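PDB 1X8L: retinol dehydratase from Spodoptera frugiperda, which binds retinoids beside a nucleotide cofactor and dehydrates retinol, probably by way of a sulfotransferase-type reaction. Local coordinates for residues V68-R73 against K162-L167; E229-A234 against T342-P347. The protein carries 2 engineered substitutions. All coordinates share one frame; numbering follows the deposited sequence.

Interaction 1 (V68-R73 against K162-L167). With A3P (adenosine-3'-5'-diphosphate), chain H; OXR (4-oxoretinol), chain E.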
loop_
_atom_site.group_PDB
_atom_site.type_symbol
_atom_site.label_atom_id
_atom_site.label_comp_id
_atom_site.label_asym_id
_atom_site.label_seq_id
_atom_site.Cartn_x
_atom_site.Cartn_y
_atom_site.Cartn_z
ATOM N N VAL A 68 13.250 32.723 -9.577
ATOM C CA VAL A 68 12.541 31.862 -10.479
ATOM C C VAL A 68 11.899 30.783 -9.610
ATOM O O VAL A 68 12.583 30.008 -8.925
ATOM C CB VAL A 68 13.494 31.254 -11.549
ATOM C CG1 VAL A 68 12.754 30.324 -12.477
ATOM C CG2 VAL A 68 14.152 32.353 -12.341
ATOM N N ALA A 69 10.569 30.794 -9.584
ATOM C CA ALA A 69 9.772 29.935 -8.717
ATOM C C ALA A 69 8.811 29.095 -9.558
ATOM O O ALA A 69 8.462 29.482 -10.651
ATOM C CB ALA A 69 8.998 30.770 -7.755
ATOM N N SER A 70 8.444 27.926 -9.040
ATOM C CA SER A 70 7.554 26.993 -9.701
ATOM C C SER A 70 7.278 25.829 -8.782
ATOM O O SER A 70 8.108 25.496 -7.943
ATOM C CB SER A 70 8.197 26.373 -10.943
ATOM O OG SER A 70 9.345 25.627 -10.581
ATOM N N TYR A 71 6.137 25.182 -8.978
ATOM C CA TYR A 71 6.035 23.766 -8.633
ATOM C C TYR A 71 7.007 23.052 -9.617
ATOM O O TYR A 71 7.050 23.373 -10.806
ATOM C CB TYR A 71 4.589 23.191 -8.712
ATOM C CG TYR A 71 4.588 21.795 -8.149
ATOM C CD1 TYR A 71 4.369 21.574 -6.801
ATOM C CD2 TYR A 71 4.957 20.718 -8.931
ATOM C CE1 TYR A 71 4.439 20.293 -6.256
ATOM C CE2 TYR A 71 5.062 19.447 -8.401
ATOM C CZ TYR A 71 4.827 19.253 -7.056
ATOM O OH TYR A 71 4.921 18.005 -6.536
ATOM N N GLN A 72 7.793 22.122 -9.107
ATOM C CA GLN A 72 8.851 21.469 -9.878
ATOM C C GLN A 72 8.367 20.807 -11.182
ATOM O O GLN A 72 7.186 20.426 -11.330
ATOM C CB GLN A 72 9.577 20.406 -9.028
ATOM C CG GLN A 72 8.658 19.333 -8.336
ATOM C CD GLN A 72 9.477 18.401 -7.433
ATOM O OE1 GLN A 72 10.324 17.696 -7.889
ATOM N NE2 GLN A 72 9.208 18.431 -6.140
ATOM N N ARG A 73 9.311 20.701 -12.103
ATOM C CA ARG A 73 9.123 20.103 -13.410
ATOM C C ARG A 73 8.172 20.884 -14.310
ATOM O O ARG A 73 7.453 20.285 -15.106
ATOM C CB ARG A 73 8.715 18.632 -13.274
ATOM C CG ARG A 73 9.612 17.819 -12.358
ATOM C CD ARG A 73 11.086 17.998 -12.661
ATOM N NE ARG A 73 11.477 17.261 -13.855
ATOM C CZ ARG A 73 12.628 17.403 -14.500
ATOM N NH1 ARG A 73 13.568 18.295 -14.119
ATOM N NH2 ARG A 73 12.855 16.616 -15.526
ATOM N N LYS A 162 16.557 30.213 -7.022
ATOM C CA LYS A 162 15.614 29.169 -7.454
ATOM C C LYS A 162 14.908 28.534 -6.269
ATOM O O LYS A 162 15.544 28.133 -5.298
ATOM C CB LYS A 162 16.358 28.061 -8.234
ATOM C CG LYS A 162 15.540 26.769 -8.542
ATOM C CD LYS A 162 16.493 25.611 -8.878
ATOM C CE LYS A 162 15.801 24.280 -8.858
ATOM N NZ LYS A 162 16.616 23.258 -9.543
ATOM N N THR A 163 13.588 28.405 -6.359
ATOM C CA THR A 163 12.825 27.774 -5.293
ATOM C C THR A 163 11.559 27.093 -5.816
ATOM O O THR A 163 10.911 27.561 -6.707
ATOM C CB THR A 163 12.496 28.826 -4.213
ATOM O OG1 THR A 163 11.940 28.206 -3.058
ATOM C CG2 THR A 163 11.423 29.782 -4.682
ATOM N N HIS A 164 11.220 25.968 -5.234
ATOM C CA HIS A 164 9.903 25.400 -5.404
ATOM C C HIS A 164 8.950 25.707 -4.235
ATOM O O HIS A 164 7.890 25.129 -4.143
ATOM C CB HIS A 164 10.049 23.901 -5.634
ATOM C CG HIS A 164 10.855 23.610 -6.844
ATOM N ND1 HIS A 164 10.538 24.142 -8.081
ATOM C CD2 HIS A 164 12.008 22.924 -7.005
ATOM C CE1 HIS A 164 11.452 23.760 -8.952
ATOM N NE2 HIS A 164 12.341 23.006 -8.332
ATOM N N LEU A 165 9.331 26.627 -3.363
ATOM C CA LEU A 165 8.471 26.984 -2.238
ATOM C C LEU A 165 7.291 27.840 -2.675
ATOM O O LEU A 165 7.448 28.747 -3.522
ATOM C CB LEU A 165 9.270 27.769 -1.190
ATOM C CG LEU A 165 10.426 27.074 -0.506
ATOM C CD1 LEU A 165 11.161 28.094 0.336
ATOM C CD2 LEU A 165 9.925 25.943 0.337
ATOM N N PRO A 166 6.120 27.584 -2.110
ATOM C CA PRO A 166 4.980 28.478 -2.327
ATOM C C PRO A 166 5.182 29.840 -1.675
ATOM O O PRO A 166 5.982 30.011 -0.712
ATOM C CB PRO A 166 3.816 27.731 -1.667
ATOM C CG PRO A 166 4.426 26.816 -0.689
ATOM C CD PRO A 166 5.770 26.464 -1.207
ATOM N N LEU A 167 4.456 30.825 -2.201
ATOM C CA LEU A 167 4.626 32.206 -1.779
ATOM C C LEU A 167 4.351 32.364 -0.287
ATOM O O LEU A 167 4.998 33.124 0.391
ATOM C CB LEU A 167 3.738 33.137 -2.582
ATOM C CG LEU A 167 4.220 33.454 -3.997
ATOM C CD1 LEU A 167 3.141 34.309 -4.673
ATOM C CD2 LEU A 167 5.574 34.195 -3.969
HETATM P P1 A3P H . 9.709 16.694 -19.180
HETATM O O1P A3P H . 10.008 15.694 -18.053
HETATM O O2P A3P H . 10.676 16.338 -20.368
HETATM O O3P A3P H . 8.156 16.557 -19.462
HETATM P P2 A3P H . 12.126 21.998 -14.415
HETATM O O4P A3P H . 13.394 22.713 -14.967
HETATM O O5P A3P H . 11.226 22.960 -13.594
HETATM O O6P A3P H . 12.577 20.777 -13.547
HETATM O "O5'" A3P H . 11.306 21.500 -15.706
HETATM C "C5'" A3P H . 11.562 20.213 -16.241
HETATM C "C4'" A3P H . 10.822 19.963 -17.551
HETATM O "O4'" A3P H . 11.161 20.959 -18.499
HETATM C "C3'" A3P H . 11.308 18.642 -18.087
HETATM O "O3'" A3P H . 10.117 18.210 -18.795
HETATM C "C2'" A3P H . 12.258 18.936 -19.191
HETATM O "O2'" A3P H . 12.501 17.950 -20.171
HETATM C "C1'" A3P H . 11.836 20.331 -19.595
HETATM N N9 A3P H . 12.819 21.135 -20.291
HETATM C C8 A3P H . 14.043 21.494 -19.847
HETATM N N7 A3P H . 14.663 22.280 -20.763
HETATM C C5 A3P H . 13.843 22.409 -21.792
HETATM C C6 A3P H . 13.828 23.080 -23.103
HETATM N N6 A3P H . 14.925 23.759 -23.422
HETATM N N1 A3P H . 12.727 22.997 -23.886
HETATM C C2 A3P H . 11.618 22.300 -23.557
HETATM N N3 A3P H . 11.522 21.642 -22.390
HETATM C C4 A3P H . 12.646 21.690 -21.474
HETATM O O2 OXR E . 19.568 10.335 -2.549
HETATM C C4 OXR E . 20.263 11.323 -2.392
HETATM C C3 OXR E . 21.381 11.190 -1.409
HETATM C C2 OXR E . 22.236 12.427 -1.221
HETATM C C1 OXR E . 21.921 13.710 -2.005
HETATM C C17 OXR E . 23.153 14.056 -2.845
HETATM C C16 OXR E . 21.586 14.831 -1.002
HETATM C C5 OXR E . 19.988 12.556 -3.123
HETATM C C18 OXR E . 18.821 12.480 -4.059
HETATM C C6 OXR E . 20.737 13.672 -2.958
HETATM C C7 OXR E . 20.551 14.984 -3.657
HETATM C C8 OXR E . 19.544 15.382 -4.428
HETATM C C9 OXR E . 19.507 16.727 -5.064
HETATM C C19 OXR E . 20.592 17.774 -4.942
HETATM C C10 OXR E . 18.426 16.947 -5.823
HETATM C C11 OXR E . 18.201 18.153 -6.586
HETATM C C12 OXR E . 17.145 18.133 -7.396
HETATM C C13 OXR E . 16.793 19.278 -8.242
HETATM C C20 OXR E . 17.756 20.421 -8.443
HETATM C C14 OXR E . 15.598 19.270 -8.846
HETATM C C15 OXR E . 15.113 20.415 -9.734
HETATM O O1 OXR E . 14.714 21.571 -9.000
#
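H164 sets its imidazole against S70 and the turn beyond it, where the S70 carbonyl takes the ring N-H: ND1 of H164 lies 2.8 Å from S70 O, with an N-H...O angle of 155°. The oxygen lies in the ring plane, whereas ND1 stands above the carbonyl plane. The same N-H also reaches S70 OG weakly (ND1 to OG 3.1 Å), a hydroxyl that is hydrogen-bonded to T76. With CG anti to the carbonyl carbon (chi1 -60°), the H164 ring comes round to S70 and Q72, and Q72 CB settles over one ring face 3.8 Å from the centroid, a CH-pi contact almost on the ring normal. Behind the ring the backbones pair as neighbouring parallel strands. V68 is bridged to K162 and A69 to T163; T163 N donates to V68 O at 3.2 Å, and S70 N reaches T163 O only weakly, at 3.4 Å. These strands belong to the parallel sheet of the P-loop-like sulfotransferase fold, and the loop that runs on from strand 66-70 is the family's phosphate-binding loop. Within it R73 lays a guanidinium face over C5' of adenosine-3'-5'-diphosphate, with a weak bond from NH1 to the phosphate oxygen O6P. The other strand end faces 4-oxoretinol. Its O1 meets H164 NE2 at the ring edge, 2.9 Å away, either atom being a possible donor, and K162 NZ is within 2.6 Å of O1, a short hydrogen bond. An alanine in place of H164 would probably leave S70 O without its ring donor, take one of these two partners from the retinoid O1 and remove the ring face on which Q72 CB rests. D107 accepts from H164 N and is hydrogen-bonded to T163 OG1, whose oxygen also takes L165 N in an ST turn.

Interaction 2 (E229-A234 against T342-P347)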
loop_
_atom_site.group_PDB
_atom_site.type_symbol
_atom_site.label_atom_id
_atom_site.label_comp_id
_atom_site.label_asym_id
_atom_site.label_seq_id
_atom_site.Cartn_x
_atom_site.Cartn_y
_atom_site.Cartn_z
ATOM N N GLU A 229 -2.961 24.706 -4.912
ATOM C CA GLU A 229 -2.751 25.770 -3.921
ATOM C C GLU A 229 -1.502 26.566 -4.245
ATOM O O GLU A 229 -1.530 27.810 -4.232
ATOM C CB GLU A 229 -2.678 25.227 -2.488
ATOM C CG GLU A 229 -3.921 24.476 -1.999
ATOM C CD GLU A 229 -5.219 25.227 -2.236
ATOM O OE1 GLU A 229 -5.381 26.328 -1.671
ATOM O OE2 GLU A 229 -6.081 24.709 -2.992
ATOM N N HIS A 230 -0.419 25.829 -4.530
ATOM C CA HIS A 230 0.866 26.368 -4.938
ATOM C C HIS A 230 0.719 27.293 -6.148
ATOM O O HIS A 230 1.190 28.424 -6.110
ATOM C CB HIS A 230 1.807 25.201 -5.249
ATOM C CG HIS A 230 3.268 25.537 -5.289
ATOM N ND1 HIS A 230 3.810 26.481 -6.140
ATOM C CD2 HIS A 230 4.311 24.977 -4.639
ATOM C CE1 HIS A 230 5.121 26.498 -5.989
ATOM N NE2 HIS A 230 5.453 25.588 -5.093
ATOM N N VAL A 231 0.018 26.837 -7.196
ATOM C CA VAL A 231 -0.190 27.665 -8.384
ATOM C C VAL A 231 -1.090 28.868 -8.086
ATOM O O VAL A 231 -0.822 29.980 -8.533
ATOM C CB VAL A 231 -0.732 26.829 -9.569
ATOM C CG1 VAL A 231 -1.304 27.717 -10.655
ATOM C CG2 VAL A 231 0.366 25.937 -10.104
ATOM N N LYS A 232 -2.168 28.638 -7.347
ATOM C CA LYS A 232 -3.133 29.687 -7.063
ATOM C C LYS A 232 -2.544 30.845 -6.254
ATOM O O LYS A 232 -3.003 31.964 -6.389
ATOM C CB LYS A 232 -4.374 29.116 -6.372
ATOM C CG LYS A 232 -5.298 28.354 -7.344
ATOM C CD LYS A 232 -6.617 28.048 -6.698
ATOM C CE LYS A 232 -7.433 27.065 -7.496
ATOM N NZ LYS A 232 -8.722 26.737 -6.810
ATOM N N GLU A 233 -1.518 30.594 -5.450
ATOM C CA GLU A 233 -0.879 31.667 -4.683
ATOM C C GLU A 233 -0.171 32.630 -5.611
ATOM O O GLU A 233 -0.288 33.828 -5.453
ATOM C CB GLU A 233 0.117 31.117 -3.665
ATOM C CG GLU A 233 -0.533 30.523 -2.425
ATOM C CD GLU A 233 0.492 30.135 -1.391
ATOM O OE1 GLU A 233 1.581 30.684 -1.461
ATOM O OE2 GLU A 233 0.228 29.281 -0.526
ATOM N N ALA A 234 0.558 32.106 -6.586
ATOM C CA ALA A 234 1.248 32.962 -7.563
ATOM C C ALA A 234 0.296 33.674 -8.503
ATOM O O ALA A 234 0.499 34.837 -8.813
ATOM C CB ALA A 234 2.298 32.144 -8.375
ATOM N N THR A 342 -12.663 30.222 -10.091
ATOM C CA THR A 342 -11.471 31.015 -10.410
ATOM C C THR A 342 -11.372 31.290 -11.924
ATOM O O THR A 342 -11.944 30.560 -12.737
ATOM C CB THR A 342 -10.140 30.340 -9.948
ATOM O OG1 THR A 342 -9.950 29.100 -10.641
ATOM C CG2 THR A 342 -10.177 29.923 -8.478
ATOM N N ASP A 343 -10.618 32.330 -12.274
ATOM C CA ASP A 343 -10.302 32.613 -13.664
ATOM C C ASP A 343 -9.039 31.901 -14.147
ATOM O O ASP A 343 -8.608 32.109 -15.287
ATOM C CB ASP A 343 -10.246 34.142 -13.961
ATOM C CG ASP A 343 -9.216 34.884 -13.147
ATOM O OD1 ASP A 343 -8.689 34.357 -12.143
ATOM O OD2 ASP A 343 -8.912 36.053 -13.431
ATOM N N LEU A 344 -8.462 31.049 -13.297
ATOM C CA LEU A 344 -7.276 30.276 -13.688
ATOM C C LEU A 344 -7.588 29.360 -14.886
ATOM O O LEU A 344 -8.512 28.567 -14.852
ATOM C CB LEU A 344 -6.738 29.460 -12.513
ATOM C CG LEU A 344 -5.555 28.524 -12.788
ATOM C CD1 LEU A 344 -4.360 29.303 -13.173
ATOM C CD2 LEU A 344 -5.277 27.667 -11.561
ATOM N N ARG A 345 -6.851 29.529 -15.966
ATOM C CA ARG A 345 -6.986 28.649 -17.121
ATOM C C ARG A 345 -5.585 28.318 -17.644
ATOM O O ARG A 345 -4.687 29.143 -17.578
ATOM C CB ARG A 345 -7.821 29.278 -18.242
ATOM C CG ARG A 345 -9.269 29.683 -17.880
ATOM C CD ARG A 345 -10.276 28.518 -17.841
ATOM N NE ARG A 345 -11.634 29.000 -17.601
ATOM C CZ ARG A 345 -12.149 29.271 -16.398
ATOM N NH1 ARG A 345 -11.444 29.083 -15.281
ATOM N NH2 ARG A 345 -13.395 29.726 -16.311
ATOM N N TYR A 346 -5.444 27.114 -18.178
ATOM C CA TYR A 346 -4.202 26.637 -18.760
ATOM C C TYR A 346 -4.347 26.774 -20.289
ATOM O O TYR A 346 -5.417 26.529 -20.834
ATOM C CB TYR A 346 -3.931 25.177 -18.321
ATOM C CG TYR A 346 -3.496 25.040 -16.860
ATOM C CD1 TYR A 346 -4.417 25.159 -15.824
ATOM C CD2 TYR A 346 -2.166 24.816 -16.528
ATOM C CE1 TYR A 346 -4.013 25.066 -14.508
ATOM C CE2 TYR A 346 -1.753 24.733 -15.210
ATOM C CZ TYR A 346 -2.675 24.843 -14.211
ATOM O OH TYR A 346 -2.288 24.747 -12.904
ATOM N N PRO A 347 -3.278 27.154 -20.979
ATOM C CA PRO A 347 -3.356 27.473 -22.412
ATOM C C PRO A 347 -3.703 26.297 -23.305
ATOM O O PRO A 347 -4.472 26.441 -24.257
ATOM C CB PRO A 347 -1.928 27.940 -22.753
ATOM C CG PRO A 347 -1.228 28.150 -21.440
ATOM C CD PRO A 347 -1.894 27.265 -20.459
#
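V231, on helix 227-235, meets the C-terminal loop with both methyls: CG1 touches L344 and Y346, CG2 Y346 alone. CG1 lies 4.1 Å from L344 CD2, the two side chains crossing at about a right angle, and 3.9 Å from Y346 OH. CG2 stands at nearly the same distance from that hydroxyl, so the end of the tyrosine sits against both branches of the valine, approaching from the opposite direction. This is the buried, close-fitting part of the contact: Y346 OH is hydrogen-bonded to Y227 OH, its ring meets F247 edge-to-face, and V231 also packs on F245 and Y182 of the central sheet. Toward solvent the fit is looser. K232 passes CG 4.3 Å from L344 CD2, and its extended chain runs out past T342, with NZ 3.9 Å from T342 CG2. The ammonium is held by N338 O, at the end of helix 325-339, while T342 OG1 bonds to L339 O. On the exposed side of the loop R345 folds back along its own segment, NH1 donating to both T342 O and L344 O at 3.0 Å. Between 229-234 and 342-347 the touching is van der Waals, while hydrogen bonds from Y346 to Y227 and from D343 to W235 tie the loop to the two ends of the same helix, so that polar bonds flank a largely apolar contact.

Overall arrangement
From the N terminus, interaction 1 comes first: 68-73 and 162-167 close an 88-residue excursion, largely helix and loop, by joining two neighbouring strands of the central parallel sheet. Interaction 2 opens afterwards; between 229-234 and 342-347 run 107 residues, and its closure fastens the loop after helix 325-339 onto helix 227-235. The two loops are therefore in series, neither nested nor crossed, with centres about 14 Å apart. They meet through helix 227-235: H230 NE2 lies 2.7 Å from H164 O, a probable hydrogen bond. The helix thus has the ligand-bearing strand ends on one side and the chain's C-terminal region on another.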